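Local atomic coordinates of dextranase (Pseudarthrobacter oxydans, PDB entry 6NZS), a protein that hydrolyses internal alpha-1,6-glucosidic linkages of dextran, acting as an endo-dextranase of glycoside hydrolase family 49. Residues P337-F342 against Y365-G370; Y358-S363 against F384-D389; C312-Q317 against S341-G346. All blocks are in the same frame, centred on the assembly; numbering follows the deposited sequence.

Contact 1. Residues P337-F342 against Y365-G370; sequences PPYHSF and YWQTDG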
loop_
_atom_site.group_PDB
_atom_site.type_symbol
_atom_site.label_atom_id
_atom_site.label_comp_id
_atom_site.label_asym_id
_atom_site.label_seq_id
_atom_site.Cartn_x
_atom_site.Cartn_y
_atom_site.Cartn_z
ATOM N N PRO A 337 -1.914 -6.343 8.423
ATOM C CA PRO A 337 -2.414 -7.602 7.867
ATOM C C PRO A 337 -1.447 -8.739 8.159
ATOM O O PRO A 337 -0.220 -8.543 8.178
ATOM C CB PRO A 337 -2.489 -7.309 6.361
ATOM C CG PRO A 337 -1.471 -6.248 6.138
ATOM C CD PRO A 337 -1.504 -5.397 7.369
ATOM N N PRO A 338 -1.965 -9.948 8.405
ATOM C CA PRO A 338 -1.099 -11.124 8.568
ATOM C C PRO A 338 -0.758 -11.818 7.256
ATOM O O PRO A 338 0.091 -12.728 7.254
ATOM C CB PRO A 338 -1.966 -12.048 9.433
ATOM C CG PRO A 338 -3.368 -11.749 8.965
ATOM C CD PRO A 338 -3.376 -10.249 8.711
ATOM N N TYR A 339 -1.382 -11.403 6.154
ATOM C CA TYR A 339 -1.225 -12.030 4.841
ATOM C C TYR A 339 -1.728 -11.029 3.795
ATOM O O TYR A 339 -1.719 -9.822 4.047
ATOM C CB TYR A 339 -1.950 -13.394 4.835
ATOM C CG TYR A 339 -1.496 -14.350 3.749
ATOM C CD1 TYR A 339 -0.201 -14.850 3.736
ATOM C CD2 TYR A 339 -2.366 -14.754 2.741
ATOM C CE1 TYR A 339 0.219 -15.731 2.750
ATOM C CE2 TYR A 339 -1.956 -15.638 1.750
ATOM C CZ TYR A 339 -0.662 -16.121 1.763
ATOM O OH TYR A 339 -0.235 -17.002 0.785
ATOM N N HIS A 340 -2.183 -11.526 2.643
ATOM C CA HIS A 340 -2.651 -10.621 1.593
ATOM C C HIS A 340 -3.824 -9.783 2.089
ATOM O O HIS A 340 -4.671 -10.248 2.859
ATOM C CB HIS A 340 -3.133 -11.389 0.358
ATOM C CG HIS A 340 -2.100 -12.262 -0.277
ATOM N ND1 HIS A 340 -2.405 -13.127 -1.308
ATOM C CD2 HIS A 340 -0.777 -12.409 -0.042
ATOM C CE1 HIS A 340 -1.313 -13.774 -1.672
ATOM N NE2 HIS A 340 -0.312 -13.361 -0.917
ATOM N N SER A 341 -3.894 -8.541 1.592
ATOM C CA SER A 341 -4.947 -7.622 2.019
ATOM C C SER A 341 -6.307 -7.977 1.427
ATOM O O SER A 341 -7.329 -7.855 2.110
ATOM C CB SER A 341 -4.577 -6.178 1.650
ATOM O OG SER A 341 -4.449 -5.998 0.235
ATOM N N PHE A 342 -6.351 -8.408 0.168
ATOM C CA PHE A 342 -7.615 -8.349 -0.556
ATOM C C PHE A 342 -7.601 -9.378 -1.675
ATOM O O PHE A 342 -6.622 -9.463 -2.419
ATOM C CB PHE A 342 -7.781 -6.935 -1.146
ATOM C CG PHE A 342 -9.061 -6.748 -1.901
ATOM C CD1 PHE A 342 -9.139 -7.076 -3.245
ATOM C CD2 PHE A 342 -10.187 -6.265 -1.261
ATOM C CE1 PHE A 342 -10.325 -6.932 -3.939
ATOM C CE2 PHE A 342 -11.381 -6.116 -1.959
ATOM C CZ PHE A 342 -11.442 -6.444 -3.288
ATOM N N TYR A 365 4.987 -7.751 7.684
ATOM C CA TYR A 365 5.316 -9.090 7.214
ATOM C C TYR A 365 5.465 -9.103 5.695
ATOM O O TYR A 365 4.879 -8.284 4.987
ATOM C CB TYR A 365 4.173 -10.049 7.568
ATOM C CG TYR A 365 3.937 -10.293 9.040
ATOM C CD1 TYR A 365 4.969 -10.726 9.876
ATOM C CD2 TYR A 365 2.675 -10.098 9.596
ATOM C CE1 TYR A 365 4.738 -10.957 11.223
ATOM C CE2 TYR A 365 2.435 -10.327 10.941
ATOM C CZ TYR A 365 3.473 -10.752 11.752
ATOM O OH TYR A 365 3.236 -10.976 13.097
ATOM N N TRP A 366 6.240 -10.071 5.191
ATOM C CA TRP A 366 6.138 -10.426 3.784
ATOM C C TRP A 366 4.704 -10.842 3.469
ATOM O O TRP A 366 3.903 -11.146 4.357
ATOM C CB TRP A 366 7.030 -11.634 3.477
ATOM C CG TRP A 366 8.492 -11.346 3.439
ATOM C CD1 TRP A 366 9.087 -10.154 3.143
ATOM C CD2 TRP A 366 9.556 -12.267 3.718
ATOM N NE1 TRP A 366 10.457 -10.278 3.215
ATOM C CE2 TRP A 366 10.769 -11.566 3.563
ATOM C CE3 TRP A 366 9.598 -13.615 4.090
ATOM C CZ2 TRP A 366 12.017 -12.165 3.771
ATOM C CZ3 TRP A 366 10.847 -14.214 4.285
ATOM C CH2 TRP A 366 12.032 -13.485 4.127
ATOM N N GLN A 367 4.391 -10.885 2.173
ATOM C CA GLN A 367 3.100 -11.350 1.674
ATOM C C GLN A 367 1.950 -10.452 2.107
ATOM O O GLN A 367 0.788 -10.872 2.111
ATOM C CB GLN A 367 2.842 -12.826 2.019
ATOM C CG GLN A 367 4.027 -13.727 1.662
ATOM C CD GLN A 367 3.737 -15.199 1.874
ATOM O OE1 GLN A 367 4.001 -15.751 2.942
ATOM N NE2 GLN A 367 3.184 -15.839 0.854
ATOM N N THR A 368 2.252 -9.201 2.460
ATOM C CA THR A 368 1.223 -8.212 2.764
ATOM C C THR A 368 0.885 -7.415 1.504
ATOM O O THR A 368 0.968 -6.195 1.459
ATOM C CB THR A 368 1.667 -7.326 3.922
ATOM O OG1 THR A 368 3.000 -6.843 3.687
ATOM C CG2 THR A 368 1.649 -8.141 5.204
ATOM N N ASP A 369 0.487 -8.161 0.473
ATOM C CA ASP A 369 0.193 -7.597 -0.840
ATOM C C ASP A 369 -0.836 -6.484 -0.730
ATOM O O ASP A 369 -1.801 -6.582 0.041
ATOM C CB ASP A 369 -0.436 -8.665 -1.747
ATOM C CG ASP A 369 0.469 -9.872 -2.023
ATOM O OD1 ASP A 369 1.451 -10.127 -1.284
ATOM O OD2 ASP A 369 0.160 -10.602 -3.000
ATOM N N GLY A 370 -0.646 -5.443 -1.547
ATOM C CA GLY A 370 -1.652 -4.423 -1.760
ATOM C C GLY A 370 -2.817 -4.923 -2.594
ATOM O O GLY A 370 -3.122 -6.122 -2.624
HETATM O O HOH W 1 1.894 -6.849 9.016
HETATM O O HOH W 2 -3.919 -8.822 -2.200
#
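H340 and S341 meet D369 in a buried loop-to-loop contact, where the loop between strands 325-335 and 342-346 lies against the loop between strands 351-361 and 371-372. The carbonyl oxygen of D369 takes two donors from one residue: S341 OG at 2.7 Å from D369 O, and S341 N, whose longer bond lies in the carbonyl plane and bends to 151° at the hydrogen. S341 OG stands between its own backbone N and carbonyl carbon (chi1 62°), which lets hydroxyl and amide reach the same acceptor.

Next to this, the H340 imidazole is sandwiched. Y339 CE2 sits over the centre of one face; over the opposite face D369 OD2 lies 3.5 Å above the ring plane. Ring and carboxylate are stacked, their planes 24° apart, while OD2 makes its salt bridge elsewhere, with K392. The edge of the imidazole turns to the Q367 backbone, H340 CD2 being 3.1 Å from Q367 O. The ring of Y339 is flanked in turn by the aliphatic part of Q367, with CB 4.0 Å from Y339 CD1.

The two loops lie on successive coils of the parallel beta-helix expected for a family of the pectate-lyase-like clan. T368 is the centre of an inverse gamma turn; its OG1 donates to Y365 O at 2.7 Å and accepts from N387 N of the following coil. The T368 and P337 side chains cross at about a right angle, T368 CG2 lying 3.8 Å from P337 CG. At the far end the Y365 ring presents its edge to P337 O, 3.6 Å from Y365 CD2, and a water donates to that same oxygen.

Contact 2. Residues Y358-S363 against F384-D389; sequences YKQVGS and FNANDD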
loop_
_atom_site.group_PDB
_atom_site.type_symbol
_atom_site.label_atom_id
_atom_site.label_comp_id
_atom_site.label_asym_id
_atom_site.label_seq_id
_atom_site.Cartn_x
_atom_site.Cartn_y
_atom_site.Cartn_z
ATOM N N TYR A 358 -8.920 4.837 0.585
ATOM C CA TYR A 358 -8.629 3.574 1.241
ATOM C C TYR A 358 -7.141 3.561 1.553
ATOM O O TYR A 358 -6.330 4.057 0.757
ATOM C CB TYR A 358 -8.981 2.450 0.263
ATOM C CG TYR A 358 -8.514 1.075 0.638
ATOM C CD1 TYR A 358 -9.288 0.251 1.448
ATOM C CD2 TYR A 358 -7.309 0.578 0.154
ATOM C CE1 TYR A 358 -8.874 -1.018 1.778
ATOM C CE2 TYR A 358 -6.886 -0.694 0.484
ATOM C CZ TYR A 358 -7.672 -1.487 1.298
ATOM O OH TYR A 358 -7.262 -2.755 1.624
ATOM N N LYS A 359 -6.781 3.019 2.719
ATOM C CA LYS A 359 -5.393 3.033 3.165
ATOM C C LYS A 359 -5.000 1.678 3.735
ATOM O O LYS A 359 -5.808 0.991 4.366
ATOM C CB LYS A 359 -5.123 4.090 4.244
ATOM C CG LYS A 359 -5.602 5.494 3.897
ATOM C CD LYS A 359 -7.033 5.720 4.430
ATOM C CE LYS A 359 -7.643 6.967 3.884
ATOM N NZ LYS A 359 -8.977 7.122 4.504
ATOM N N GLN A 360 -3.740 1.311 3.518
ATOM C CA GLN A 360 -3.140 0.131 4.128
ATOM C C GLN A 360 -1.887 0.573 4.872
ATOM O O GLN A 360 -1.023 1.230 4.289
ATOM C CB GLN A 360 -2.805 -0.903 3.049
ATOM C CG GLN A 360 -2.222 -2.199 3.566
ATOM C CD GLN A 360 -1.948 -3.174 2.430
ATOM O OE1 GLN A 360 -2.629 -3.168 1.387
ATOM N NE2 GLN A 360 -0.944 -4.000 2.606
ATOM N N VAL A 361 -1.810 0.252 6.168
ATOM C CA VAL A 361 -0.720 0.689 7.037
ATOM C C VAL A 361 -0.190 -0.499 7.828
ATOM O O VAL A 361 -0.886 -1.495 8.036
ATOM C CB VAL A 361 -1.137 1.817 8.014
ATOM C CG1 VAL A 361 -1.615 3.037 7.249
ATOM C CG2 VAL A 361 -2.223 1.347 8.973
ATOM N N GLY A 362 1.049 -0.377 8.293
ATOM C CA GLY A 362 1.596 -1.421 9.153
ATOM C C GLY A 362 1.799 -2.762 8.478
ATOM O O GLY A 362 1.557 -3.810 9.096
ATOM N N SER A 363 2.287 -2.760 7.242
ATOM C CA SER A 363 2.464 -3.993 6.469
ATOM C C SER A 363 3.881 -4.542 6.673
ATOM O O SER A 363 4.731 -4.546 5.780
ATOM C CB SER A 363 2.157 -3.736 5.000
ATOM O OG SER A 363 0.787 -3.412 4.823
ATOM N N PHE A 384 -0.841 3.246 0.310
ATOM C CA PHE A 384 -0.464 1.854 0.535
ATOM C C PHE A 384 0.919 1.766 1.152
ATOM O O PHE A 384 1.901 2.217 0.555
ATOM C CB PHE A 384 -0.451 1.061 -0.771
ATOM C CG PHE A 384 -1.816 0.756 -1.297
ATOM C CD1 PHE A 384 -2.474 1.657 -2.116
ATOM C CD2 PHE A 384 -2.442 -0.436 -0.970
ATOM C CE1 PHE A 384 -3.751 1.380 -2.597
ATOM C CE2 PHE A 384 -3.718 -0.733 -1.447
ATOM C CZ PHE A 384 -4.370 0.179 -2.263
ATOM N N ASN A 385 0.996 1.154 2.323
ATOM C CA ASN A 385 2.236 0.586 2.831
ATOM C C ASN A 385 2.128 -0.914 2.589
ATOM O O ASN A 385 1.103 -1.516 2.924
ATOM C CB ASN A 385 2.332 0.892 4.328
ATOM C CG ASN A 385 3.548 0.282 5.008
ATOM O OD1 ASN A 385 3.419 -0.280 6.089
ATOM N ND2 ASN A 385 4.724 0.452 4.428
ATOM N N ALA A 386 3.144 -1.509 1.957
ATOM C CA ALA A 386 3.100 -2.937 1.646
ATOM C C ALA A 386 4.512 -3.510 1.601
ATOM O O ALA A 386 5.458 -2.835 1.186
ATOM C CB ALA A 386 2.370 -3.227 0.320
ATOM N N ASN A 387 4.645 -4.773 2.030
ATOM C CA ASN A 387 5.902 -5.521 1.982
ATOM C C ASN A 387 5.813 -6.690 1.007
ATOM O O ASN A 387 6.362 -7.766 1.239
ATOM C CB ASN A 387 6.344 -5.976 3.371
ATOM C CG ASN A 387 7.833 -6.289 3.432
ATOM O OD1 ASN A 387 8.590 -5.922 2.542
ATOM N ND2 ASN A 387 8.256 -6.970 4.492
ATOM N N ASP A 388 5.111 -6.470 -0.091
ATOM C CA ASP A 388 5.035 -7.379 -1.223
ATOM C C ASP A 388 4.518 -6.557 -2.397
ATOM O O ASP A 388 4.464 -5.328 -2.313
ATOM C CB ASP A 388 4.193 -8.613 -0.884
ATOM C CG ASP A 388 4.763 -9.874 -1.504
ATOM O OD1 ASP A 388 4.780 -9.933 -2.748
ATOM O OD2 ASP A 388 5.229 -10.774 -0.765
ATOM N N ASP A 389 4.143 -7.227 -3.495
ATOM C CA ASP A 389 3.534 -6.553 -4.646
ATOM C C ASP A 389 2.511 -5.545 -4.158
ATOM O O ASP A 389 1.612 -5.896 -3.392
ATOM C CB ASP A 389 2.779 -7.578 -5.505
ATOM C CG ASP A 389 3.673 -8.626 -6.120
ATOM O OD1 ASP A 389 4.822 -8.310 -6.487
ATOM O OD2 ASP A 389 3.206 -9.787 -6.248
#
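S363 OG takes part in two hydrogen bonds: it donates to N385 O across the contact, at 2.7 Å, and accepts from Q360 NE2 of its own segment. The donation comes from above the N385 carbonyl plane, whereas S363 OG lies close to the amide plane of Q360, so the glutamine bond is nearly coplanar. Q360 NE2 also donates to T368 O, so both of its bonds fix the rotation of the amide. CG of Q360 is anti to the backbone N (chi1 -178°) and the chain is extended beyond it, which carries the amide past F384 toward S363; on the way Q360 OE1 meets the edge of the phenyl ring, 3.6 Å from F384 CD2.

The side chain of N385 repays the link. Its OD1 accepts from S363 N at 3.0 Å, with a nearly straight N-H...O angle of 168°, the donor standing above the carbonyl plane of the amide. Its ND2 donates to W406 O and N408 OD1, one coil further on; the step from N385 ND2 to N408 OD1 resembles one rung of an asparagine ladder.

Ahead of this turn the segments form a parallel beta bridge, Q360 with F384, and N385 N donates to Q360 O at 2.8 Å. The axes of strands 359-361 and 384-386 approach to 4.8 Å. The Y358 and F384 rings meet obliquely, planes 52° apart, with F384 CE2 near the plane of the Y358 ring and 3.7 Å from Y358 CE2.

All nine touching residues are buried, and Q360 NE2, S363 N and OG, and N385 OD1 and ND2 all find partners. Side-chain amide and hydroxyl groups thus bond to main-chain atoms where the chain leaves strand 359-361, consistent with a turn held partly by side chains.

Contact 3. Residues C312-Q317 against S341-G346; sequences CVKMLQ and SFVVYG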
loop_
_atom_site.group_PDB
_atom_site.type_symbol
_atom_site.label_atom_id
_atom_site.label_comp_id
_atom_site.label_asym_id
_atom_site.label_seq_id
_atom_site.Cartn_x
_atom_site.Cartn_y
_atom_site.Cartn_z
ATOM N N CYS A 312 -5.057 -18.867 4.008
ATOM C CA CYS A 312 -4.649 -17.961 5.066
ATOM C C CYS A 312 -5.599 -16.774 5.140
ATOM O O CYS A 312 -6.187 -16.363 4.135
ATOM C CB CYS A 312 -3.215 -17.506 4.847
ATOM S SG CYS A 312 -2.062 -18.670 5.597
ATOM N N VAL A 313 -5.758 -16.244 6.359
ATOM C CA VAL A 313 -6.693 -15.146 6.602
ATOM C C VAL A 313 -6.347 -13.957 5.720
ATOM O O VAL A 313 -5.204 -13.483 5.696
ATOM C CB VAL A 313 -6.675 -14.757 8.088
ATOM C CG1 VAL A 313 -7.526 -13.500 8.329
ATOM C CG2 VAL A 313 -7.161 -15.902 8.953
ATOM N N LYS A 314 -7.340 -13.480 4.978
ATOM C CA LYS A 314 -7.249 -12.251 4.209
ATOM C C LYS A 314 -8.028 -11.179 4.956
ATOM O O LYS A 314 -8.989 -11.475 5.667
ATOM C CB LYS A 314 -7.860 -12.450 2.820
ATOM C CG LYS A 314 -7.424 -13.745 2.132
ATOM C CD LYS A 314 -5.950 -13.703 1.743
ATOM C CE LYS A 314 -5.609 -14.767 0.691
ATOM N NZ LYS A 314 -5.928 -16.146 1.178
ATOM N N MET A 315 -7.595 -9.923 4.824
ATOM C CA MET A 315 -8.320 -8.876 5.538
ATOM C C MET A 315 -9.718 -8.679 4.960
ATOM O O MET A 315 -10.684 -8.483 5.710
ATOM C CB MET A 315 -7.522 -7.571 5.550
ATOM C CG MET A 315 -6.208 -7.654 6.348
ATOM S SD MET A 315 -6.418 -8.087 8.088
ATOM C CE MET A 315 -7.309 -6.647 8.683
ATOM N N LEU A 316 -9.839 -8.750 3.633
ATOM C CA LEU A 316 -11.112 -8.629 2.934
ATOM C C LEU A 316 -11.135 -9.636 1.797
ATOM O O LEU A 316 -10.204 -9.687 0.986
ATOM C CB LEU A 316 -11.286 -7.218 2.365
ATOM C CG LEU A 316 -11.402 -6.084 3.382
ATOM C CD1 LEU A 316 -11.315 -4.750 2.659
ATOM C CD2 LEU A 316 -12.683 -6.193 4.193
ATOM N N GLN A 317 -12.209 -10.425 1.724
ATOM C CA GLN A 317 -12.338 -11.419 0.666
ATOM C C GLN A 317 -13.780 -11.461 0.188
ATOM O O GLN A 317 -14.709 -11.358 0.994
ATOM C CB GLN A 317 -11.907 -12.814 1.139
ATOM C CG GLN A 317 -12.215 -13.916 0.125
ATOM C CD GLN A 317 -11.480 -15.201 0.420
ATOM O OE1 GLN A 317 -10.498 -15.210 1.163
ATOM N NE2 GLN A 317 -11.951 -16.302 -0.164
ATOM N N SER A 341 -3.894 -8.541 1.592
ATOM C CA SER A 341 -4.947 -7.622 2.019
ATOM C C SER A 341 -6.307 -7.977 1.427
ATOM O O SER A 341 -7.329 -7.855 2.110
ATOM C CB SER A 341 -4.577 -6.178 1.650
ATOM O OG SER A 341 -4.449 -5.998 0.235
ATOM N N PHE A 342 -6.351 -8.408 0.168
ATOM C CA PHE A 342 -7.615 -8.349 -0.556
ATOM C C PHE A 342 -7.601 -9.378 -1.675
ATOM O O PHE A 342 -6.622 -9.463 -2.419
ATOM C CB PHE A 342 -7.781 -6.935 -1.146
ATOM C CG PHE A 342 -9.061 -6.748 -1.901
ATOM C CD1 PHE A 342 -9.139 -7.076 -3.245
ATOM C CD2 PHE A 342 -10.187 -6.265 -1.261
ATOM C CE1 PHE A 342 -10.325 -6.932 -3.939
ATOM C CE2 PHE A 342 -11.381 -6.116 -1.959
ATOM C CZ PHE A 342 -11.442 -6.444 -3.288
ATOM N N VAL A 343 -8.698 -10.128 -1.822
ATOM C CA VAL A 343 -8.828 -11.074 -2.926
ATOM C C VAL A 343 -10.298 -11.290 -3.256
ATOM O O VAL A 343 -11.179 -11.160 -2.402
ATOM C CB VAL A 343 -8.123 -12.425 -2.653
ATOM C CG1 VAL A 343 -8.955 -13.293 -1.712
ATOM C CG2 VAL A 343 -7.840 -13.172 -3.959
ATOM N N VAL A 344 -10.549 -11.592 -4.524
ATOM C CA VAL A 344 -11.856 -12.006 -5.007
ATOM C C VAL A 344 -11.648 -13.316 -5.744
ATOM O O VAL A 344 -10.740 -13.423 -6.576
ATOM C CB VAL A 344 -12.462 -10.962 -5.964
ATOM C CG1 VAL A 344 -13.802 -11.457 -6.511
ATOM C CG2 VAL A 344 -12.610 -9.617 -5.271
ATOM N N TYR A 345 -12.464 -14.315 -5.429
ATOM C CA TYR A 345 -12.464 -15.569 -6.162
ATOM C C TYR A 345 -13.812 -15.739 -6.841
ATOM O O TYR A 345 -14.829 -15.235 -6.362
ATOM C CB TYR A 345 -12.226 -16.751 -5.233
ATOM C CG TYR A 345 -10.820 -16.825 -4.693
ATOM C CD1 TYR A 345 -9.730 -16.913 -5.551
ATOM C CD2 TYR A 345 -10.581 -16.808 -3.331
ATOM C CE1 TYR A 345 -8.438 -16.979 -5.055
ATOM C CE2 TYR A 345 -9.297 -16.876 -2.827
ATOM C CZ TYR A 345 -8.234 -16.961 -3.694
ATOM O OH TYR A 345 -6.954 -17.033 -3.192
ATOM N N GLY A 346 -13.811 -16.463 -7.961
ATOM C CA GLY A 346 -14.999 -16.663 -8.762
ATOM C C GLY A 346 -14.795 -16.129 -10.169
ATOM O O GLY A 346 -13.731 -16.314 -10.772
#
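L316 and Q317 pair in parallel with F342 and V343, L316 CA lying 4.9 Å from F342 CA and Q317 CA 5.0 Å from V343 CA, through two backbone bonds: L316 N to S341 O at 3.1 Å and V343 N to L316 O at 3.2 Å. Q317 and V343 lie side by side and point the same way. With CG anti to the backbone N (chi1 172°) and an extended chain beyond, Q317 runs alongside V343, its CG and OE1 each 3.8 Å from V343 CG1. The amide then comes to the edge of the Y345 ring, nearly in its plane, with Q317 NE2 3.5 Å from Y345 CD2; amide and ring planes stand 78° apart. V343 CG2 packs over one face of that ring. On the other face of the sheet L316 CB touches F342 CD2 at 3.9 Å. K314 bends back, its NZ donating to C312 O and to H309 O; C312 is itself joined to C308 by a disulfide. Strand 316-320 lies between strands 266-268 and 342-346 in a four-stranded parallel sheet, and L316 and F342 both pack on L329 of strand 325-335.

In the fold
The three contacts follow successive coils of one parallel beta-helix. Contact 3 (312-317 with 341-346) comes first along the chain; contact 1 (337-342 with 365-370) begins where it ends, sharing S341 and F342, and contact 2 (358-363 with 384-389) interleaves with contact 1. Centres of contacts 1 and 2 lie about 8 Å apart, of 1 and 3 about 10 Å, of 2 and 3 about 15 Å. Contact 1 is thus the middle link: G370 N probably bonds to D389 O, and P337 packs on M315. Strand 342-346 edges the four-stranded parallel sheet of contact 3, while 351-361 pairs in parallel with 325-335 and 382-386. Together the contacts tie consecutive coils through loops and strands along the helix axis.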